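ABC transporter substrate-binding protein (Vibrio cholerae, PDB 3LKV) probably serves as the periplasmic substrate-binding component of an ABC transporter, holding a phenylalanine molecule between its two lobes in this crystal. Local coordinates at residues Lys108-Pro113 with Leu266-Ala271; Thr118-Leu123 with Val248-Tyr253; Val145-Gly150 with Leu172-Ala177; Leu178-Val183 with Val205-Glu210. All coordinates share one frame; numbering follows the deposited sequence.

Contact 1: Lys108-Pro113 with Leu266-Ala271; sequences KQLEQP and LDVQVA. With ZN (zinc ion), chain D.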
loop_
_atom_site.group_PDB
_atom_site.type_symbol
_atom_site.label_atom_id
_atom_site.label_comp_id
_atom_site.label_asym_id
_atom_site.label_seq_id
_atom_site.Cartn_x
_atom_site.Cartn_y
_atom_site.Cartn_z
ATOM N N LYS A 108 -26.546 -10.526 -18.416
ATOM C CA LYS A 108 -27.395 -10.812 -19.579
ATOM C C LYS A 108 -27.455 -9.602 -20.541
ATOM O O LYS A 108 -27.552 -9.743 -21.756
ATOM C CB LYS A 108 -28.792 -11.194 -19.088
ATOM C CG LYS A 108 -29.596 -11.909 -20.196
ATOM C CD LYS A 108 -31.070 -12.166 -19.868
ATOM C CE LYS A 108 -31.871 -12.223 -21.179
ATOM N NZ LYS A 108 -33.167 -12.883 -21.021
ATOM N N GLN A 109 -27.422 -8.403 -19.988
ATOM C CA GLN A 109 -27.401 -7.174 -20.794
ATOM C C GLN A 109 -26.869 -6.031 -19.923
ATOM O O GLN A 109 -26.872 -6.105 -18.705
ATOM C CB GLN A 109 -28.817 -6.822 -21.337
ATOM C CG GLN A 109 -29.839 -6.289 -20.292
ATOM C CD GLN A 109 -30.520 -7.407 -19.497
ATOM O OE1 GLN A 109 -30.864 -8.436 -20.037
ATOM N NE2 GLN A 109 -30.733 -7.185 -18.222
ATOM N N LEU A 110 -26.454 -4.964 -20.560
ATOM C CA LEU A 110 -25.878 -3.826 -19.836
ATOM C C LEU A 110 -26.918 -3.002 -19.038
ATOM O O LEU A 110 -26.618 -2.552 -17.945
ATOM C CB LEU A 110 -25.127 -2.948 -20.804
ATOM C CG LEU A 110 -24.019 -3.673 -21.578
ATOM C CD1 LEU A 110 -23.453 -2.715 -22.660
ATOM C CD2 LEU A 110 -22.942 -4.224 -20.639
ATOM N N GLU A 111 -28.136 -2.851 -19.566
ATOM C CA GLU A 111 -29.187 -2.084 -18.877
ATOM C C GLU A 111 -29.849 -2.925 -17.788
ATOM O O GLU A 111 -30.402 -3.970 -18.062
ATOM C CB GLU A 111 -30.233 -1.601 -19.896
ATOM C CG GLU A 111 -31.432 -0.714 -19.333
ATOM C CD GLU A 111 -30.968 0.622 -18.695
ATOM O OE1 GLU A 111 -29.882 1.082 -19.037
ATOM O OE2 GLU A 111 -31.685 1.211 -17.827
ATOM N N GLN A 112 -29.792 -2.497 -16.540
ATOM C CA GLN A 112 -30.511 -3.229 -15.481
ATOM C C GLN A 112 -30.125 -4.757 -15.437
ATOM O O GLN A 112 -30.943 -5.648 -15.608
ATOM C CB GLN A 112 -32.040 -3.021 -15.643
ATOM C CG GLN A 112 -32.515 -1.557 -15.308
ATOM C CD GLN A 112 -32.094 -1.135 -13.910
ATOM O OE1 GLN A 112 -32.692 -1.563 -12.924
ATOM N NE2 GLN A 112 -31.051 -0.308 -13.811
ATOM N N PRO A 113 -28.859 -5.041 -15.191
ATOM C CA PRO A 113 -28.425 -6.417 -15.317
ATOM C C PRO A 113 -29.214 -7.393 -14.459
ATOM O O PRO A 113 -29.338 -8.556 -14.810
ATOM C CB PRO A 113 -26.947 -6.378 -14.942
ATOM C CG PRO A 113 -26.623 -4.953 -14.588
ATOM C CD PRO A 113 -27.759 -4.086 -15.004
ATOM N N LEU A 266 -27.986 -1.331 -11.017
ATOM C CA LEU A 266 -27.059 -0.336 -11.533
ATOM C C LEU A 266 -26.655 -0.707 -12.958
ATOM O O LEU A 266 -26.116 -1.798 -13.197
ATOM C CB LEU A 266 -25.841 -0.228 -10.654
ATOM C CG LEU A 266 -26.060 0.145 -9.192
ATOM C CD1 LEU A 266 -24.778 0.060 -8.409
ATOM C CD2 LEU A 266 -26.657 1.566 -9.015
ATOM N N ASP A 267 -26.928 0.189 -13.900
ATOM C CA ASP A 267 -26.531 -0.030 -15.283
ATOM C C ASP A 267 -25.010 -0.159 -15.440
ATOM O O ASP A 267 -24.245 0.537 -14.788
ATOM C CB ASP A 267 -27.006 1.088 -16.231
ATOM C CG ASP A 267 -28.486 1.287 -16.235
ATOM O OD1 ASP A 267 -29.265 0.307 -15.927
ATOM O OD2 ASP A 267 -28.891 2.474 -16.548
ATOM N N VAL A 268 -24.590 -1.018 -16.347
ATOM C CA VAL A 268 -23.189 -1.167 -16.668
ATOM C C VAL A 268 -22.728 0.055 -17.486
ATOM O O VAL A 268 -23.331 0.427 -18.457
ATOM C CB VAL A 268 -22.945 -2.467 -17.447
ATOM C CG1 VAL A 268 -21.496 -2.498 -18.079
ATOM C CG2 VAL A 268 -23.167 -3.630 -16.568
ATOM N N GLN A 269 -21.625 0.656 -17.111
ATOM C CA GLN A 269 -21.143 1.819 -17.802
ATOM C C GLN A 269 -20.076 1.421 -18.814
ATOM O O GLN A 269 -19.228 0.578 -18.527
ATOM C CB GLN A 269 -20.527 2.738 -16.759
ATOM C CG GLN A 269 -20.044 4.053 -17.279
ATOM C CD GLN A 269 -21.211 4.986 -17.475
ATOM O OE1 GLN A 269 -22.095 5.073 -16.597
ATOM N NE2 GLN A 269 -21.254 5.659 -18.644
ATOM N N VAL A 270 -20.104 2.032 -19.994
ATOM C CA VAL A 270 -19.070 1.777 -20.987
ATOM C C VAL A 270 -18.102 2.952 -21.007
ATOM O O VAL A 270 -18.535 4.069 -21.094
ATOM C CB VAL A 270 -19.705 1.511 -22.380
ATOM C CG1 VAL A 270 -18.612 1.133 -23.382
ATOM C CG2 VAL A 270 -20.782 0.365 -22.281
ATOM N N ALA A 271 -16.804 2.718 -20.869
ATOM C CA ALA A 271 -15.824 3.805 -20.912
ATOM C C ALA A 271 -15.881 4.584 -22.236
ATOM O O ALA A 271 -16.216 4.031 -23.285
ATOM C CB ALA A 271 -14.435 3.297 -20.706
HETATM ZN ZN ZN D . -30.854 2.442 -16.833
#

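Contact 2: Thr118-Leu123 with Val248-Tyr253; sequences TGLSDL and VQTADY. With PHE (phenylalanine), chain B.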
loop_
_atom_site.group_PDB
_atom_site.type_symbol
_atom_site.label_atom_id
_atom_site.label_comp_id
_atom_site.label_asym_id
_atom_site.label_seq_id
_atom_site.Cartn_x
_atom_site.Cartn_y
_atom_site.Cartn_z
ATOM N N THR A 118 -22.609 -6.137 -11.620
ATOM C CA THR A 118 -22.631 -4.890 -12.358
ATOM C C THR A 118 -21.225 -4.393 -12.519
ATOM O O THR A 118 -20.309 -5.064 -12.066
ATOM C CB THR A 118 -23.477 -3.790 -11.682
ATOM O OG1 THR A 118 -23.644 -2.703 -12.625
ATOM C CG2 THR A 118 -22.829 -3.299 -10.451
ATOM N N GLY A 119 -21.051 -3.237 -13.167
ATOM C CA GLY A 119 -19.717 -2.631 -13.252
ATOM C C GLY A 119 -19.400 -1.838 -14.503
ATOM O O GLY A 119 -20.260 -1.203 -15.075
ATOM N N LEU A 120 -18.154 -1.877 -14.917
ATOM C CA LEU A 120 -17.639 -0.984 -15.952
ATOM C C LEU A 120 -16.919 -1.759 -17.058
ATOM O O LEU A 120 -16.051 -2.610 -16.802
ATOM C CB LEU A 120 -16.688 0.015 -15.337
ATOM C CG LEU A 120 -17.212 1.372 -14.866
ATOM C CD1 LEU A 120 -16.476 2.046 -13.655
ATOM C CD2 LEU A 120 -17.151 2.322 -16.085
ATOM N N SER A 121 -17.268 -1.419 -18.290
ATOM C CA SER A 121 -16.639 -1.981 -19.457
ATOM C C SER A 121 -15.624 -1.053 -20.120
ATOM O O SER A 121 -15.897 0.160 -20.259
ATOM C CB SER A 121 -17.714 -2.334 -20.488
ATOM O OG SER A 121 -17.080 -2.690 -21.708
ATOM N N ASP A 122 -14.496 -1.621 -20.580
ATOM C CA ASP A 122 -13.462 -0.859 -21.375
ATOM C C ASP A 122 -13.427 -1.303 -22.835
ATOM O O ASP A 122 -12.358 -1.488 -23.419
ATOM C CB ASP A 122 -12.045 -0.944 -20.789
ATOM C CG ASP A 122 -11.468 -2.364 -20.811
ATOM O OD1 ASP A 122 -12.282 -3.289 -20.740
ATOM O OD2 ASP A 122 -10.215 -2.563 -20.886
ATOM N N LEU A 123 -14.617 -1.476 -23.408
ATOM C CA LEU A 123 -14.765 -1.972 -24.767
ATOM C C LEU A 123 -13.968 -1.086 -25.715
ATOM O O LEU A 123 -14.203 0.072 -25.717
ATOM C CB LEU A 123 -16.226 -1.977 -25.186
ATOM C CG LEU A 123 -16.429 -2.375 -26.662
ATOM C CD1 LEU A 123 -15.887 -3.781 -26.893
ATOM C CD2 LEU A 123 -17.904 -2.285 -27.096
ATOM N N VAL A 248 -11.371 5.011 -10.600
ATOM C CA VAL A 248 -12.094 6.014 -9.829
ATOM C C VAL A 248 -13.598 5.893 -10.009
ATOM O O VAL A 248 -14.359 5.906 -9.034
ATOM C CB VAL A 248 -11.600 7.460 -10.134
ATOM C CG1 VAL A 248 -12.489 8.544 -9.406
ATOM C CG2 VAL A 248 -10.109 7.595 -9.743
ATOM N N GLN A 249 -14.058 5.675 -11.226
ATOM C CA GLN A 249 -15.504 5.489 -11.421
ATOM C C GLN A 249 -16.008 4.186 -10.853
ATOM O O GLN A 249 -17.172 4.088 -10.485
ATOM C CB GLN A 249 -15.897 5.474 -12.890
ATOM C CG GLN A 249 -15.758 6.724 -13.702
ATOM C CD GLN A 249 -16.147 6.434 -15.181
ATOM O OE1 GLN A 249 -17.213 5.867 -15.490
ATOM N NE2 GLN A 249 -15.258 6.780 -16.072
ATOM N N THR A 250 -15.169 3.156 -10.838
ATOM C CA THR A 250 -15.542 1.902 -10.172
ATOM C C THR A 250 -15.920 2.119 -8.696
ATOM O O THR A 250 -16.807 1.461 -8.176
ATOM C CB THR A 250 -14.421 0.863 -10.269
ATOM O OG1 THR A 250 -13.975 0.731 -11.648
ATOM C CG2 THR A 250 -14.895 -0.471 -9.683
ATOM N N ALA A 251 -15.304 3.080 -8.038
ATOM C CA ALA A 251 -15.589 3.332 -6.620
ATOM C C ALA A 251 -16.986 3.851 -6.420
ATOM O O ALA A 251 -17.543 3.657 -5.363
ATOM C CB ALA A 251 -14.579 4.333 -6.025
ATOM N N ASP A 252 -17.531 4.572 -7.389
ATOM C CA ASP A 252 -18.922 4.960 -7.347
ATOM C C ASP A 252 -19.845 3.776 -7.224
ATOM O O ASP A 252 -20.773 3.837 -6.458
ATOM C CB ASP A 252 -19.383 5.719 -8.611
ATOM C CG ASP A 252 -18.715 7.068 -8.787
ATOM O OD1 ASP A 252 -18.035 7.573 -7.848
ATOM O OD2 ASP A 252 -18.886 7.645 -9.899
ATOM N N TYR A 253 -19.626 2.718 -7.998
ATOM C CA TYR A 253 -20.458 1.528 -7.898
ATOM C C TYR A 253 -20.292 0.855 -6.517
ATOM O O TYR A 253 -21.255 0.512 -5.794
ATOM C CB TYR A 253 -20.069 0.508 -9.018
ATOM C CG TYR A 253 -20.559 0.829 -10.426
ATOM C CD1 TYR A 253 -21.696 0.196 -10.951
ATOM C CD2 TYR A 253 -19.882 1.718 -11.238
ATOM C CE1 TYR A 253 -22.186 0.479 -12.202
ATOM C CE2 TYR A 253 -20.388 2.037 -12.560
ATOM C CZ TYR A 253 -21.531 1.401 -13.019
ATOM O OH TYR A 253 -22.024 1.637 -14.289
HETATM N N PHE B . -10.326 -5.341 -20.840
HETATM C CA PHE B . -9.413 -6.489 -20.450
HETATM C C PHE B . -10.289 -7.673 -19.957
HETATM O O PHE B . -11.509 -7.669 -20.293
HETATM C CB PHE B . -8.353 -6.061 -19.425
HETATM C CG PHE B . -7.207 -5.262 -20.041
HETATM C CD1 PHE B . -6.244 -5.901 -20.844
HETATM C CD2 PHE B . -7.099 -3.902 -19.848
HETATM C CE1 PHE B . -5.238 -5.199 -21.426
HETATM C CE2 PHE B . -6.086 -3.192 -20.418
HETATM C CZ PHE B . -5.148 -3.810 -21.217
HETATM O OXT PHE B . -9.848 -8.633 -19.286
#

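Contact 3: Val145-Gly150 with Leu172-Ala177; sequences VVYNPG and LVEATA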
loop_
_atom_site.group_PDB
_atom_site.type_symbol
_atom_site.label_atom_id
_atom_site.label_comp_id
_atom_site.label_asym_id
_atom_site.label_seq_id
_atom_site.Cartn_x
_atom_site.Cartn_y
_atom_site.Cartn_z
ATOM N N VAL A 145 -2.093 -9.770 -35.593
ATOM C CA VAL A 145 -2.651 -9.716 -34.251
ATOM C C VAL A 145 -2.400 -11.007 -33.552
ATOM O O VAL A 145 -2.485 -12.068 -34.155
ATOM C CB VAL A 145 -4.171 -9.324 -34.252
ATOM C CG1 VAL A 145 -4.971 -10.237 -35.089
ATOM C CG2 VAL A 145 -4.746 -9.283 -32.805
ATOM N N VAL A 146 -1.998 -10.913 -32.296
ATOM C CA VAL A 146 -1.790 -12.073 -31.452
ATOM C C VAL A 146 -2.837 -11.983 -30.340
ATOM O O VAL A 146 -3.064 -10.938 -29.790
ATOM C CB VAL A 146 -0.391 -12.030 -30.816
ATOM C CG1 VAL A 146 -0.201 -13.215 -29.824
ATOM C CG2 VAL A 146 0.702 -12.063 -31.943
ATOM N N TYR A 147 -3.441 -13.094 -29.990
ATOM C CA TYR A 147 -4.449 -13.082 -28.950
ATOM C C TYR A 147 -4.577 -14.439 -28.301
ATOM O O TYR A 147 -4.050 -15.430 -28.787
ATOM C CB TYR A 147 -5.790 -12.636 -29.526
ATOM C CG TYR A 147 -6.473 -13.667 -30.335
ATOM C CD1 TYR A 147 -7.413 -14.519 -29.760
ATOM C CD2 TYR A 147 -6.234 -13.790 -31.688
ATOM C CE1 TYR A 147 -8.078 -15.467 -30.527
ATOM C CE2 TYR A 147 -6.886 -14.744 -32.451
ATOM C CZ TYR A 147 -7.794 -15.574 -31.871
ATOM O OH TYR A 147 -8.449 -16.505 -32.631
ATOM N N ASN A 148 -5.237 -14.440 -27.160
ATOM C CA ASN A 148 -5.428 -15.645 -26.348
ATOM C C ASN A 148 -6.891 -16.065 -26.435
ATOM O O ASN A 148 -7.774 -15.379 -25.936
ATOM C CB ASN A 148 -5.024 -15.427 -24.884
ATOM C CG ASN A 148 -5.160 -16.716 -24.027
ATOM O OD1 ASN A 148 -5.788 -17.703 -24.433
ATOM N ND2 ASN A 148 -4.511 -16.715 -22.890
ATOM N N PRO A 149 -7.148 -17.204 -27.099
ATOM C CA PRO A 149 -8.512 -17.604 -27.325
ATOM C C PRO A 149 -9.187 -18.064 -26.043
ATOM O O PRO A 149 -10.387 -18.128 -26.040
ATOM C CB PRO A 149 -8.401 -18.738 -28.345
ATOM C CG PRO A 149 -7.088 -19.318 -28.123
ATOM C CD PRO A 149 -6.197 -18.153 -27.693
ATOM N N GLY A 150 -8.442 -18.284 -24.966
ATOM C CA GLY A 150 -9.012 -18.529 -23.621
ATOM C C GLY A 150 -9.554 -17.282 -22.938
ATOM O O GLY A 150 -10.196 -17.391 -21.920
ATOM N N LEU A 172 -6.083 -9.658 -42.275
ATOM C CA LEU A 172 -5.678 -9.955 -40.893
ATOM C C LEU A 172 -4.762 -11.136 -40.861
ATOM O O LEU A 172 -5.098 -12.120 -41.385
ATOM C CB LEU A 172 -6.889 -10.336 -40.020
ATOM C CG LEU A 172 -7.639 -9.190 -39.397
ATOM C CD1 LEU A 172 -8.696 -9.745 -38.392
ATOM C CD2 LEU A 172 -6.633 -8.252 -38.710
ATOM N N VAL A 173 -3.625 -11.028 -40.217
ATOM C CA VAL A 173 -2.754 -12.146 -40.002
ATOM C C VAL A 173 -2.747 -12.476 -38.519
ATOM O O VAL A 173 -2.327 -11.666 -37.716
ATOM C CB VAL A 173 -1.337 -11.799 -40.413
ATOM C CG1 VAL A 173 -0.432 -13.019 -40.206
ATOM C CG2 VAL A 173 -1.307 -11.341 -41.881
ATOM N N GLU A 174 -3.198 -13.663 -38.152
ATOM C CA GLU A 174 -3.474 -14.002 -36.758
ATOM C C GLU A 174 -2.614 -15.108 -36.197
ATOM O O GLU A 174 -2.324 -16.069 -36.893
ATOM C CB GLU A 174 -4.898 -14.518 -36.631
ATOM C CG GLU A 174 -5.951 -13.712 -37.366
ATOM C CD GLU A 174 -7.381 -14.302 -37.246
ATOM O OE1 GLU A 174 -7.662 -15.185 -36.372
ATOM O OE2 GLU A 174 -8.219 -13.831 -38.053
ATOM N N ALA A 175 -2.259 -15.016 -34.925
ATOM C CA ALA A 175 -1.661 -16.136 -34.239
ATOM C C ALA A 175 -2.146 -16.152 -32.788
ATOM O O ALA A 175 -2.409 -15.095 -32.203
ATOM C CB ALA A 175 -0.200 -16.046 -34.309
ATOM N N THR A 176 -2.274 -17.330 -32.199
ATOM C CA THR A 176 -2.721 -17.386 -30.830
ATOM C C THR A 176 -1.567 -17.650 -29.911
ATOM O O THR A 176 -0.569 -18.194 -30.321
ATOM C CB THR A 176 -3.834 -18.417 -30.600
ATOM O OG1 THR A 176 -3.396 -19.699 -31.022
ATOM C CG2 THR A 176 -5.064 -17.986 -31.366
ATOM N N ALA A 177 -1.732 -17.216 -28.665
ATOM C CA ALA A 177 -0.775 -17.439 -27.607
ATOM C C ALA A 177 -1.588 -17.834 -26.389
ATOM O O ALA A 177 -2.426 -17.072 -25.935
ATOM C CB ALA A 177 0.010 -16.140 -27.342
#

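Contact 4: Leu178-Val183 with Val205-Glu210; sequences LKSADV and VASAIE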
loop_
_atom_site.group_PDB
_atom_site.type_symbol
_atom_site.label_atom_id
_atom_site.label_comp_id
_atom_site.label_asym_id
_atom_site.label_seq_id
_atom_site.Cartn_x
_atom_site.Cartn_y
_atom_site.Cartn_z
ATOM N N LEU A 178 -1.374 -19.038 -25.892
ATOM C CA LEU A 178 -2.151 -19.551 -24.776
ATOM C C LEU A 178 -1.673 -19.035 -23.422
ATOM O O LEU A 178 -2.376 -19.143 -22.435
ATOM C CB LEU A 178 -2.102 -21.092 -24.762
ATOM C CG LEU A 178 -2.574 -21.738 -26.091
ATOM C CD1 LEU A 178 -2.482 -23.271 -26.005
ATOM C CD2 LEU A 178 -4.009 -21.276 -26.454
ATOM N N LYS A 179 -0.450 -18.560 -23.355
ATOM C CA LYS A 179 0.066 -17.996 -22.140
ATOM C C LYS A 179 1.123 -16.983 -22.539
ATOM O O LYS A 179 1.565 -16.960 -23.697
ATOM C CB LYS A 179 0.641 -19.091 -21.245
ATOM C CG LYS A 179 1.626 -19.917 -21.932
ATOM C CD LYS A 179 2.016 -21.125 -21.072
ATOM C CE LYS A 179 3.215 -21.843 -21.730
ATOM N NZ LYS A 179 2.942 -22.195 -23.178
ATOM N N SER A 180 1.484 -16.118 -21.601
ATOM C CA SER A 180 2.271 -14.973 -21.964
ATOM C C SER A 180 3.640 -15.304 -22.477
ATOM O O SER A 180 4.156 -14.561 -23.248
ATOM C CB SER A 180 2.313 -13.919 -20.859
ATOM O OG SER A 180 2.664 -14.449 -19.630
ATOM N N ALA A 181 4.185 -16.438 -22.098
ATOM C CA ALA A 181 5.480 -16.846 -22.563
ATOM C C ALA A 181 5.467 -17.271 -24.033
ATOM O O ALA A 181 6.506 -17.384 -24.588
ATOM C CB ALA A 181 6.071 -18.000 -21.666
ATOM N N ASP A 182 4.309 -17.507 -24.649
ATOM C CA ASP A 182 4.266 -17.806 -26.075
ATOM C C ASP A 182 4.067 -16.542 -26.925
ATOM O O ASP A 182 4.009 -16.649 -28.155
ATOM C CB ASP A 182 3.057 -18.683 -26.468
ATOM C CG ASP A 182 2.886 -19.941 -25.632
ATOM O OD1 ASP A 182 3.857 -20.581 -25.222
ATOM O OD2 ASP A 182 1.714 -20.305 -25.457
ATOM N N VAL A 183 3.872 -15.378 -26.311
ATOM C CA VAL A 183 3.484 -14.185 -27.084
ATOM C C VAL A 183 4.598 -13.737 -28.026
ATOM O O VAL A 183 4.343 -13.375 -29.180
ATOM C CB VAL A 183 3.040 -13.034 -26.171
ATOM C CG1 VAL A 183 3.112 -11.689 -26.907
ATOM C CG2 VAL A 183 1.597 -13.352 -25.626
ATOM N N VAL A 205 -1.301 -10.703 -23.883
ATOM C CA VAL A 205 -0.486 -9.721 -24.628
ATOM C C VAL A 205 0.076 -8.640 -23.713
ATOM O O VAL A 205 1.278 -8.401 -23.711
ATOM C CB VAL A 205 -1.266 -9.063 -25.805
ATOM C CG1 VAL A 205 -0.436 -7.911 -26.473
ATOM C CG2 VAL A 205 -1.609 -10.122 -26.872
ATOM N N ALA A 206 -0.790 -8.018 -22.901
ATOM C CA ALA A 206 -0.358 -6.950 -22.000
ATOM C C ALA A 206 0.797 -7.428 -21.116
ATOM O O ALA A 206 1.735 -6.710 -20.900
ATOM C CB ALA A 206 -1.536 -6.394 -21.136
ATOM N N SER A 207 0.770 -8.645 -20.636
ATOM C CA SER A 207 1.791 -9.081 -19.704
ATOM C C SER A 207 3.095 -9.482 -20.411
ATOM O O SER A 207 4.094 -9.729 -19.770
ATOM C CB SER A 207 1.234 -10.237 -18.863
ATOM O OG SER A 207 1.250 -11.426 -19.658
ATOM N N ALA A 208 3.089 -9.545 -21.732
ATOM C CA ALA A 208 4.246 -9.909 -22.509
ATOM C C ALA A 208 4.544 -8.862 -23.582
ATOM O O ALA A 208 5.167 -9.176 -24.574
ATOM C CB ALA A 208 4.012 -11.272 -23.161
ATOM N N ILE A 209 4.102 -7.631 -23.385
ATOM C CA ILE A 209 4.192 -6.618 -24.418
ATOM C C ILE A 209 5.667 -6.346 -24.784
ATOM O O ILE A 209 5.991 -6.139 -25.953
ATOM C CB ILE A 209 3.429 -5.325 -23.991
ATOM C CG1 ILE A 209 3.312 -4.326 -25.135
ATOM C CG2 ILE A 209 4.092 -4.635 -22.770
ATOM C CD1 ILE A 209 2.379 -4.727 -26.230
ATOM N N GLU A 210 6.571 -6.414 -23.810
ATOM C CA GLU A 210 8.004 -6.206 -24.093
ATOM C C GLU A 210 8.527 -7.229 -25.101
ATOM O O GLU A 210 9.259 -6.875 -26.007
ATOM C CB GLU A 210 8.858 -6.175 -22.812
ATOM C CG GLU A 210 8.344 -5.112 -21.792
ATOM C CD GLU A 210 9.423 -4.448 -20.915
ATOM O OE1 GLU A 210 10.556 -4.198 -21.414
ATOM O OE2 GLU A 210 9.109 -4.142 -19.730
#

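Contact 1: Lys108-Pro113 with Leu266-Ala271
Loop 108-113 and the strand-bearing segment 266-271 meet along an apolar strip at one end and through a zinc ion at the other. The tight part is built on Leu110 and Val268. Val268 N gives its hydrogen to Leu110 O at 3.0 Å, nearly straight (174°) and in the plane of the carbonyl. Beside this bond the two side chains cross obliquely, and Leu110 CD2 presses on Val268 CG1 at 3.4 Å, closer than usual for two carbons. The buried ring of Pro113 packs here too, its CD 3.3 Å from Leu266 O.

The exposed side is polar and held by metal. The carboxylates of Glu111 and Asp267 lie side by side and point the same way, their planes 54° apart, and such crowding of like charge is probably offset by the zinc, bound by Glu111 OE2 at 1.8 Å and Asp267 OD2 at 2.0 Å. Glu111 CG is anti to the backbone N (chi1 -178°) and the chain bends at chi2, which brings the carboxylate back to the metal. The other Asp267 oxygen, OD1, takes two hydrogens from one residue, with Gln112 N 2.9 Å and Gln112 NE2 2.8 Å from it, both arriving from above the carboxylate plane.

Strand 269-270 forms the edge of the parallel sheet, pairing with strand 117-121, while Leu266 and Gln269 pack against helix 243-258 and the 108-113 loop lies along the stretch leading into that edge strand.

Contact 2: Thr118-Leu123 with Val248-Tyr253
The 118-123 segment runs into the ligand pocket, where Asp122 OD2 accepts a hydrogen bond from the amino group of the bound phenylalanine (PHE N) at 2.8 Å; Tyr243 also bonds to OD2. Further back, strand 118-121 runs nearly antiparallel to helix 248-253, their axes 8.3 Å apart at closest and 164° between directions, and the two are joined by packing.

Leu120 points at the helix and fits between three of its residues. Its CD1 touches the backbone at Thr250 N, 3.3 Å away, and lies 3.6 Å from Gln249 CB, while Leu120 CG comes obliquely to Tyr253 CE2 at 4.0 Å. Tyr253, with CG anti to its carbonyl carbon, lays one ring face over the strand at Gly119, whose CA stands 4.2 Å from the ring centroid in a CH-pi contact, 17° off the normal. Thr118 comes obliquely to the same ring, its OG1 3.5 Å from Tyr253 CE1. The polar ends look elsewhere: Tyr253 OH bonds to Asp267 O and Thr118 OG1 to Leu266 O, tying both to the segment just before edge strand 269-270.

A helix packed on a parallel sheet, with a ligand-binding loop at the strand's C-terminal end, is typical of the alpha/beta lobes of periplasmic binding proteins.

Contact 3: Val145-Gly150 with Leu172-Ala177
A tyrosine in the crowded rotamer lies over its neighbour in the sheet: Tyr147 has CG between its backbone N and carbonyl carbon (chi1 75°), which sets its ring alongside Thr176, both side chains pointing the same way. Thr176 CG2 rests over one ring face, 4.0 Å from the centroid of the Tyr147 ring and offset toward the rim, a CH-pi contact. Glu174 OE1 lies at the ring edge, near its plane; the carboxylate is held from outside by a salt bridge from Lys162 of helix 152-167. Pro149 crosses Thr176 at about a right angle, with Pro149 CD 3.8 Å from Thr176 CB.

Beneath these side chains the strands pair in parallel, Val145 with Glu174, Val146 with Ala175 and Tyr147 with Thr176. The ladder alternates: Val145 N bonds to Val173 O at 2.9 Å and Ala175 N to Val145 O at 3.1 Å, both nearly along the C=O axis, then Tyr147 N to Ala175 O. The last rung differs, for Ala177 N meets Tyr147 O at 2.9 Å from above the carbonyl plane, where the strands are ending. Val146, on the sheet face of Ala175, sets CG1 3.8 Å from Ala177 CB and packs on helix 183-191. Past the strand, Asn148 OD1 accepts from Gly150 N at 2.8 Å, an Asx turn in the loop that leads to helix 152-167.

Strand 142-147, that helix and edge strand 171-176 thus form the classic beta-alpha-beta unit of an alpha/beta sandwich lobe.

Contact 4: Leu178-Val183 with Val205-Glu210
Neither segment is a single regular element here. Residues 178-183 form the turn that leads into helix 183-191, closed by backbone bonds from Asp182 N to Lys179 O and from Val183 N to Ser180 O; residues 205-210 span the break between helices 203-207 and 209-218, with Ala208 at the N-cap position of the second. The backbones come nearest where Ser180 faces Ala208, their CA atoms 5.5 Å apart.

The Ala208 methyl is the centre of the packing. Ala208 CB lies 3.3 Å from Ser180 O and 3.6 Å from Val183 CB, and both branches of Val183 flank it. At one side Ser207 OG comes within 3.0 Å of Ser180 CB. The two serine hydroxyls, each in the crowded chi1 position, lie near one another without bonding; Ser207 OG instead bonds to Thr204 O in its own helix.

Away from the interface, Lys179 NZ bridges to Asp182 OD1 at 2.8 Å on the syn side, while Asp182 OD2 accepts weak bonds from the backbone N of Leu178 and Lys179. The salt bridge, with these weak bonds, probably steadies the turn from within, whereas the join to the helix break rests on van der Waals contact of the Ala208 methyl with Ser180 O and Val183; the smallness of Ala208 is consistent with the close backbone approach.

Overall arrangement
Contacts 1 and 2 lie in one lobe and contacts 3 and 4 in the other. Contacts 1 and 2, with centres 10 Å apart, reach the same sheet through its neighbouring strands, 269-270 in contact 1 and 117-121 in contact 2, and Tyr253 OH meets Asp267 O at 2.5 Å, linking the helix packing to the residue that binds zinc. Contacts 3 and 4, centres 11 Å apart, follow one another along the chain and touch where Ala177 CB lies 3.6 Å from Val183 CG2. Contacts 2 and 4 approach within about 9 Å between nearest atoms, and the phenylalanine pocket draws on both: Asp122 bonds to the ligand and Ala206 touches it. The zinc of contact 1 lies away from that pocket.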